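Local atomic coordinates of phosphate ABC transporter, phosphate-binding protein (Clostridium perfringens, PDB entry 4Q8R), a protein that probably binds phosphate with high affinity outside the cell and delivers it to an ABC-type phosphate transporter for uptake. Residues 82-94 with 160-172. Residues are numbered along the deposited sequence; the frame is centred on the assembly and turned at random. Where two conformers were deposited one is given.
Sequences ALITHKNNPVKDL and KSLVQGNENAIGY. With ZN (zinc ion), chain E.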
loop_
_atom_site.group_PDB
_atom_site.type_symbol
_atom_site.label_atom_id
_atom_site.label_comp_id
_atom_site.label_asym_id
_atom_site.label_seq_id
_atom_site.Cartn_x
_atom_site.Cartn_y
_atom_site.Cartn_z
ATOM N N ALA A 82 3.003 -0.604 7.251
ATOM C CA ALA A 82 2.961 -0.392 8.690
ATOM C C ALA A 82 1.694 -1.022 9.269
ATOM O O ALA A 82 0.668 -1.050 8.652
ATOM C CB ALA A 82 2.942 1.076 9.002
ATOM N N LEU A 83 1.852 -1.519 10.488
ATOM C CA LEU A 83 0.732 -1.949 11.338
ATOM C C LEU A 83 0.507 -0.776 12.238
ATOM O O LEU A 83 1.405 -0.478 13.110
ATOM C CB LEU A 83 1.094 -3.111 12.238
ATOM C CG LEU A 83 0.931 -4.514 11.741
ATOM C CD1 LEU A 83 -0.515 -4.750 11.477
ATOM C CD2 LEU A 83 1.789 -4.746 10.531
ATOM N N ILE A 84 -0.600 -0.096 12.052
ATOM C CA ILE A 84 -0.870 1.120 12.812
ATOM C C ILE A 84 -1.861 0.891 13.927
ATOM O O ILE A 84 -2.861 0.152 13.757
ATOM C CB ILE A 84 -1.309 2.266 11.905
ATOM C CG1 ILE A 84 -2.481 1.897 10.984
ATOM C CG2 ILE A 84 -0.112 2.714 11.068
ATOM C CD1 ILE A 84 -3.169 3.110 10.447
ATOM N N THR A 85 -1.608 1.565 15.049
ATOM C CA THR A 85 -2.502 1.592 16.162
ATOM C C THR A 85 -2.890 3.037 16.403
ATOM O O THR A 85 -2.312 3.993 15.851
ATOM C CB THR A 85 -1.881 0.986 17.427
ATOM O OG1 THR A 85 -0.833 1.872 17.864
ATOM C CG2 THR A 85 -1.314 -0.391 17.237
ATOM N N HIS A 86 -3.925 3.219 17.203
ATOM C CA HIS A 86 -4.198 4.533 17.765
ATOM C C HIS A 86 -2.957 5.038 18.554
ATOM O O HIS A 86 -2.194 4.273 19.124
ATOM C CB HIS A 86 -5.395 4.440 18.694
ATOM C CG HIS A 86 -6.100 5.707 18.936
ATOM N ND1 HIS A 86 -7.044 6.237 18.080
ATOM C CD2 HIS A 86 -6.000 6.583 19.974
ATOM C CE1 HIS A 86 -7.541 7.334 18.603
ATOM N NE2 HIS A 86 -6.882 7.594 19.719
ATOM N N LYS A 87 -2.836 6.348 18.602
ATOM C CA LYS A 87 -1.747 7.000 19.250
ATOM C C LYS A 87 -1.811 6.598 20.745
ATOM O O LYS A 87 -2.890 6.441 21.311
ATOM C CB LYS A 87 -1.899 8.523 18.993
ATOM C CG LYS A 87 -0.721 9.307 19.355
ATOM C CD LYS A 87 0.415 9.119 18.366
ATOM C CE LYS A 87 1.343 10.330 18.446
ATOM N NZ LYS A 87 2.491 10.063 17.538
ATOM N N ASN A 88 -0.677 6.379 21.372
ATOM C CA ASN A 88 -0.642 6.053 22.810
ATOM C C ASN A 88 -1.199 4.699 23.257
ATOM O O ASN A 88 -1.407 4.465 24.417
ATOM C CB ASN A 88 -1.280 7.202 23.627
ATOM C CG ASN A 88 -0.584 8.531 23.370
ATOM O OD1 ASN A 88 0.630 8.569 23.203
ATOM N ND2 ASN A 88 -1.353 9.617 23.291
ATOM N N ASN A 89 -1.418 3.785 22.317
ATOM C CA ASN A 89 -1.576 2.372 22.678
ATOM C C ASN A 89 -0.255 1.898 23.302
ATOM O O ASN A 89 0.823 2.103 22.705
ATOM C CB ASN A 89 -1.837 1.580 21.410
ATOM C CG ASN A 89 -2.271 0.134 21.703
ATOM O OD1 ASN A 89 -1.723 -0.527 22.584
ATOM N ND2 ASN A 89 -3.245 -0.352 20.950
ATOM N N PRO A 90 -0.284 1.278 24.491
ATOM C CA PRO A 90 0.938 0.798 25.124
ATOM C C PRO A 90 1.668 -0.283 24.376
ATOM O O PRO A 90 2.855 -0.505 24.631
ATOM C CB PRO A 90 0.464 0.297 26.490
ATOM C CG PRO A 90 -0.994 0.035 26.315
ATOM C CD PRO A 90 -1.469 1.067 25.355
ATOM N N VAL A 91 0.980 -0.949 23.448
ATOM C CA VAL A 91 1.641 -2.008 22.634
ATOM C C VAL A 91 2.367 -1.342 21.455
ATOM O O VAL A 91 1.736 -0.738 20.618
ATOM C CB VAL A 91 0.615 -3.014 22.140
ATOM C CG1 VAL A 91 1.281 -4.111 21.303
ATOM C CG2 VAL A 91 -0.096 -3.627 23.341
ATOM N N LYS A 92 3.690 -1.498 21.422
ATOM C CA LYS A 92 4.544 -0.783 20.496
ATOM C C LYS A 92 5.416 -1.676 19.620
ATOM O O LYS A 92 6.171 -1.159 18.797
ATOM C CB LYS A 92 5.390 0.229 21.296
ATOM C CG LYS A 92 4.486 1.386 21.725
ATOM C CD LYS A 92 5.104 2.356 22.678
ATOM C CE LYS A 92 3.998 3.161 23.334
ATOM N NZ LYS A 92 3.340 4.129 22.425
ATOM N N ASP A 93 5.268 -2.994 19.768
ATOM C CA ASP A 93 6.112 -3.934 19.110
ATOM C C ASP A 93 5.339 -5.227 19.038
ATOM O O ASP A 93 4.805 -5.669 20.090
ATOM C CB ASP A 93 7.396 -4.072 19.921
ATOM C CG ASP A 93 8.481 -4.865 19.240
ATOM O OD1 ASP A 93 8.317 -5.408 18.151
ATOM O OD2 ASP A 93 9.583 -4.944 19.839
ATOM N N LEU A 94 5.276 -5.831 17.849
ATOM C CA LEU A 94 4.616 -7.123 17.652
ATOM C C LEU A 94 5.453 -8.020 16.757
ATOM O O LEU A 94 6.086 -7.521 15.809
ATOM C CB LEU A 94 3.230 -6.915 17.022
ATOM C CG LEU A 94 2.163 -6.194 17.871
ATOM C CD1 LEU A 94 0.922 -5.864 17.100
ATOM C CD2 LEU A 94 1.819 -7.069 19.076
ATOM N N LYS A 160 -6.890 4.435 7.782
ATOM C CA LYS A 160 -6.231 5.388 8.655
ATOM C C LYS A 160 -7.292 6.101 9.553
ATOM O O LYS A 160 -7.095 6.232 10.759
ATOM C CB LYS A 160 -5.483 6.440 7.822
ATOM C CG LYS A 160 -4.692 7.465 8.609
ATOM C CD LYS A 160 -3.872 8.276 7.634
ATOM C CE LYS A 160 -3.115 9.341 8.368
ATOM N NZ LYS A 160 -2.286 10.171 7.456
ATOM N N SER A 161 -8.380 6.547 8.953
ATOM C CA SER A 161 -9.431 7.282 9.665
ATOM C C SER A 161 -10.035 6.393 10.749
ATOM O O SER A 161 -10.272 6.838 11.867
ATOM C CB SER A 161 -10.517 7.731 8.711
ATOM O OG SER A 161 -10.087 8.791 7.883
ATOM N N LEU A 162 -10.258 5.132 10.448
ATOM C CA LEU A 162 -10.815 4.235 11.476
ATOM C C LEU A 162 -9.900 4.109 12.712
ATOM O O LEU A 162 -10.357 4.211 13.888
ATOM C CB LEU A 162 -11.198 2.883 10.859
ATOM C CG LEU A 162 -12.340 2.147 11.556
ATOM C CD1 LEU A 162 -13.550 3.039 11.650
ATOM C CD2 LEU A 162 -12.650 0.828 10.863
ATOM N N VAL A 163 -8.619 3.913 12.450
ATOM C CA VAL A 163 -7.618 3.768 13.492
ATOM C C VAL A 163 -7.510 5.097 14.267
ATOM O O VAL A 163 -7.484 5.103 15.509
ATOM C CB VAL A 163 -6.290 3.290 12.940
ATOM C CG1 VAL A 163 -5.195 3.336 14.003
ATOM C CG2 VAL A 163 -6.397 1.897 12.355
ATOM N N GLN A 164 -7.537 6.212 13.546
ATOM C CA GLN A 164 -7.544 7.519 14.186
ATOM C C GLN A 164 -8.731 7.698 15.125
ATOM O O GLN A 164 -8.635 8.465 16.083
ATOM C CB GLN A 164 -7.579 8.680 13.219
ATOM C CG GLN A 164 -6.292 8.887 12.470
ATOM C CD GLN A 164 -6.443 9.887 11.314
ATOM O OE1 GLN A 164 -7.513 9.987 10.692
ATOM N NE2 GLN A 164 -5.391 10.667 11.042
ATOM N N GLY A 165 -9.845 7.029 14.810
ATOM C CA GLY A 165 -11.083 7.212 15.535
ATOM C C GLY A 165 -11.394 6.225 16.640
ATOM O O GLY A 165 -12.462 6.333 17.280
ATOM N N ASN A 166 -10.519 5.265 16.841
ATOM C CA ASN A 166 -10.795 4.177 17.780
ATOM C C ASN A 166 -9.565 3.762 18.530
ATOM O O ASN A 166 -8.640 3.181 17.965
ATOM C CB ASN A 166 -11.391 2.950 17.067
ATOM C CG ASN A 166 -12.017 1.903 18.074
ATOM O OD1 ASN A 166 -11.396 1.548 19.072
ATOM N ND2 ASN A 166 -13.218 1.373 17.764
ATOM N N GLU A 167 -9.552 4.039 19.839
ATOM C CA GLU A 167 -8.429 3.681 20.667
ATOM C C GLU A 167 -7.952 2.246 20.563
ATOM O O GLU A 167 -6.763 1.955 20.770
ATOM C CB GLU A 167 -8.704 3.994 22.194
ATOM C CG GLU A 167 -8.878 5.466 22.465
ATOM C CD GLU A 167 -9.104 5.778 23.911
ATOM O OE1 GLU A 167 -9.185 4.844 24.696
ATOM O OE2 GLU A 167 -9.170 6.934 24.270
ATOM N N ASN A 168 -8.884 1.316 20.286
ATOM C CA ASN A 168 -8.553 -0.054 20.315
ATOM C C ASN A 168 -8.321 -0.697 18.961
ATOM O O ASN A 168 -8.211 -1.892 18.892
ATOM C CB ASN A 168 -9.631 -0.793 21.061
ATOM C CG ASN A 168 -9.671 -0.349 22.508
ATOM O OD1 ASN A 168 -8.631 -0.266 23.140
ATOM N ND2 ASN A 168 -10.828 -0.085 23.014
ATOM N N ALA A 169 -8.285 0.121 17.909
ATOM C CA ALA A 169 -8.143 -0.407 16.571
ATOM C C ALA A 169 -6.691 -0.740 16.182
ATOM O O ALA A 169 -5.696 -0.126 16.666
ATOM C CB ALA A 169 -8.704 0.593 15.620
ATOM N N ILE A 170 -6.553 -1.618 15.202
ATOM C CA ILE A 170 -5.304 -1.923 14.568
ATOM C C ILE A 170 -5.625 -2.060 13.068
ATOM O O ILE A 170 -6.676 -2.660 12.673
ATOM C CB ILE A 170 -4.638 -3.157 15.147
ATOM C CG1 ILE A 170 -3.265 -3.361 14.537
ATOM C CG2 ILE A 170 -5.508 -4.465 14.998
ATOM C CD1 ILE A 170 -2.397 -4.394 15.216
ATOM N N GLY A 171 -4.763 -1.494 12.209
ATOM C CA GLY A 171 -4.916 -1.644 10.753
ATOM C C GLY A 171 -3.563 -1.698 10.104
ATOM O O GLY A 171 -2.556 -1.631 10.769
ATOM N N TYR A 172 -3.547 -1.822 8.770
ATOM C CA TYR A 172 -2.300 -1.830 8.016
ATOM C C TYR A 172 -2.415 -0.869 6.859
ATOM O O TYR A 172 -3.444 -0.693 6.255
ATOM C CB TYR A 172 -1.941 -3.236 7.578
ATOM C CG TYR A 172 -3.078 -3.981 6.862
ATOM C CD1 TYR A 172 -3.405 -3.709 5.520
ATOM C CD2 TYR A 172 -3.796 -4.990 7.520
ATOM C CE1 TYR A 172 -4.404 -4.442 4.873
ATOM C CE2 TYR A 172 -4.813 -5.662 6.883
ATOM C CZ TYR A 172 -5.106 -5.379 5.595
ATOM O OH TYR A 172 -6.100 -6.072 4.933
HETATM ZN ZN ZN E . -7.332 9.037 21.130
HETATM O O HOH W 1 -4.986 0.993 18.965
HETATM O O HOH W 2 -7.155 8.470 23.011
HETATM O O HOH W 3 -9.520 9.028 21.117
#
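Ile84 and Gly171 form an antiparallel hydrogen-bonded pair, Ile84 N giving to Gly171 O at 2.8 Å and Gly171 N to Ile84 O at 3.0 Å. Ile84 O also receives a CA-H...O contact from Ile170 CA, and Gly171 O one from Leu83 CA. Gly171 has no side chain, which lets Ile84 and the methyls of Val163 pack close over its backbone; Ile84 CG1 is 3.5 Å from Gly171 O.

Helix 156-164 packs onto that face through branched aliphatic groups. CG1 of Ile84 sits between the backbone N and carbonyl carbon (chi1 53°), and CD1 beyond it meets Val163 CG2 at 3.9 Å, while Val163 CG1 presses on the backbone of Thr85 and His86. On the face bearing Leu83 and Ile170, Ile170 CD1 meets Leu94 CD1 tip to tip at 4.1 Å; helix 96-103 covers this side.

Polar contacts gather where the two strands part, at His86 and the turn 166-169. Imidazole suits position 86 because its two nitrogens can serve different partners: ND1 gives a nearly straight bond (170°), in the ring plane, to Val163 O, while NE2 binds zinc at 2.1 Å. These two bonds together hold the ring's rotation, and the one to Val163 O may strengthen NE2 as a ligand. Glu167 CA lies over one ring face in a CH-pi contact, and the Glu167 carboxylate accepts from a zinc-bound water through OE2. Another water accepts from His86 N and Asn89 ND2 and donates to Glu167 O and Ala169 O, bridging the two segments where direct strand pairing has ended.

A helix leading through a tight turn into a strand, packed against the sheet that strand joins, is characteristic of the alpha/beta lobes of periplasmic-type binding proteins; here a zinc ion, bound by His86 NE2 and two waters, sits beside the turn 166-169.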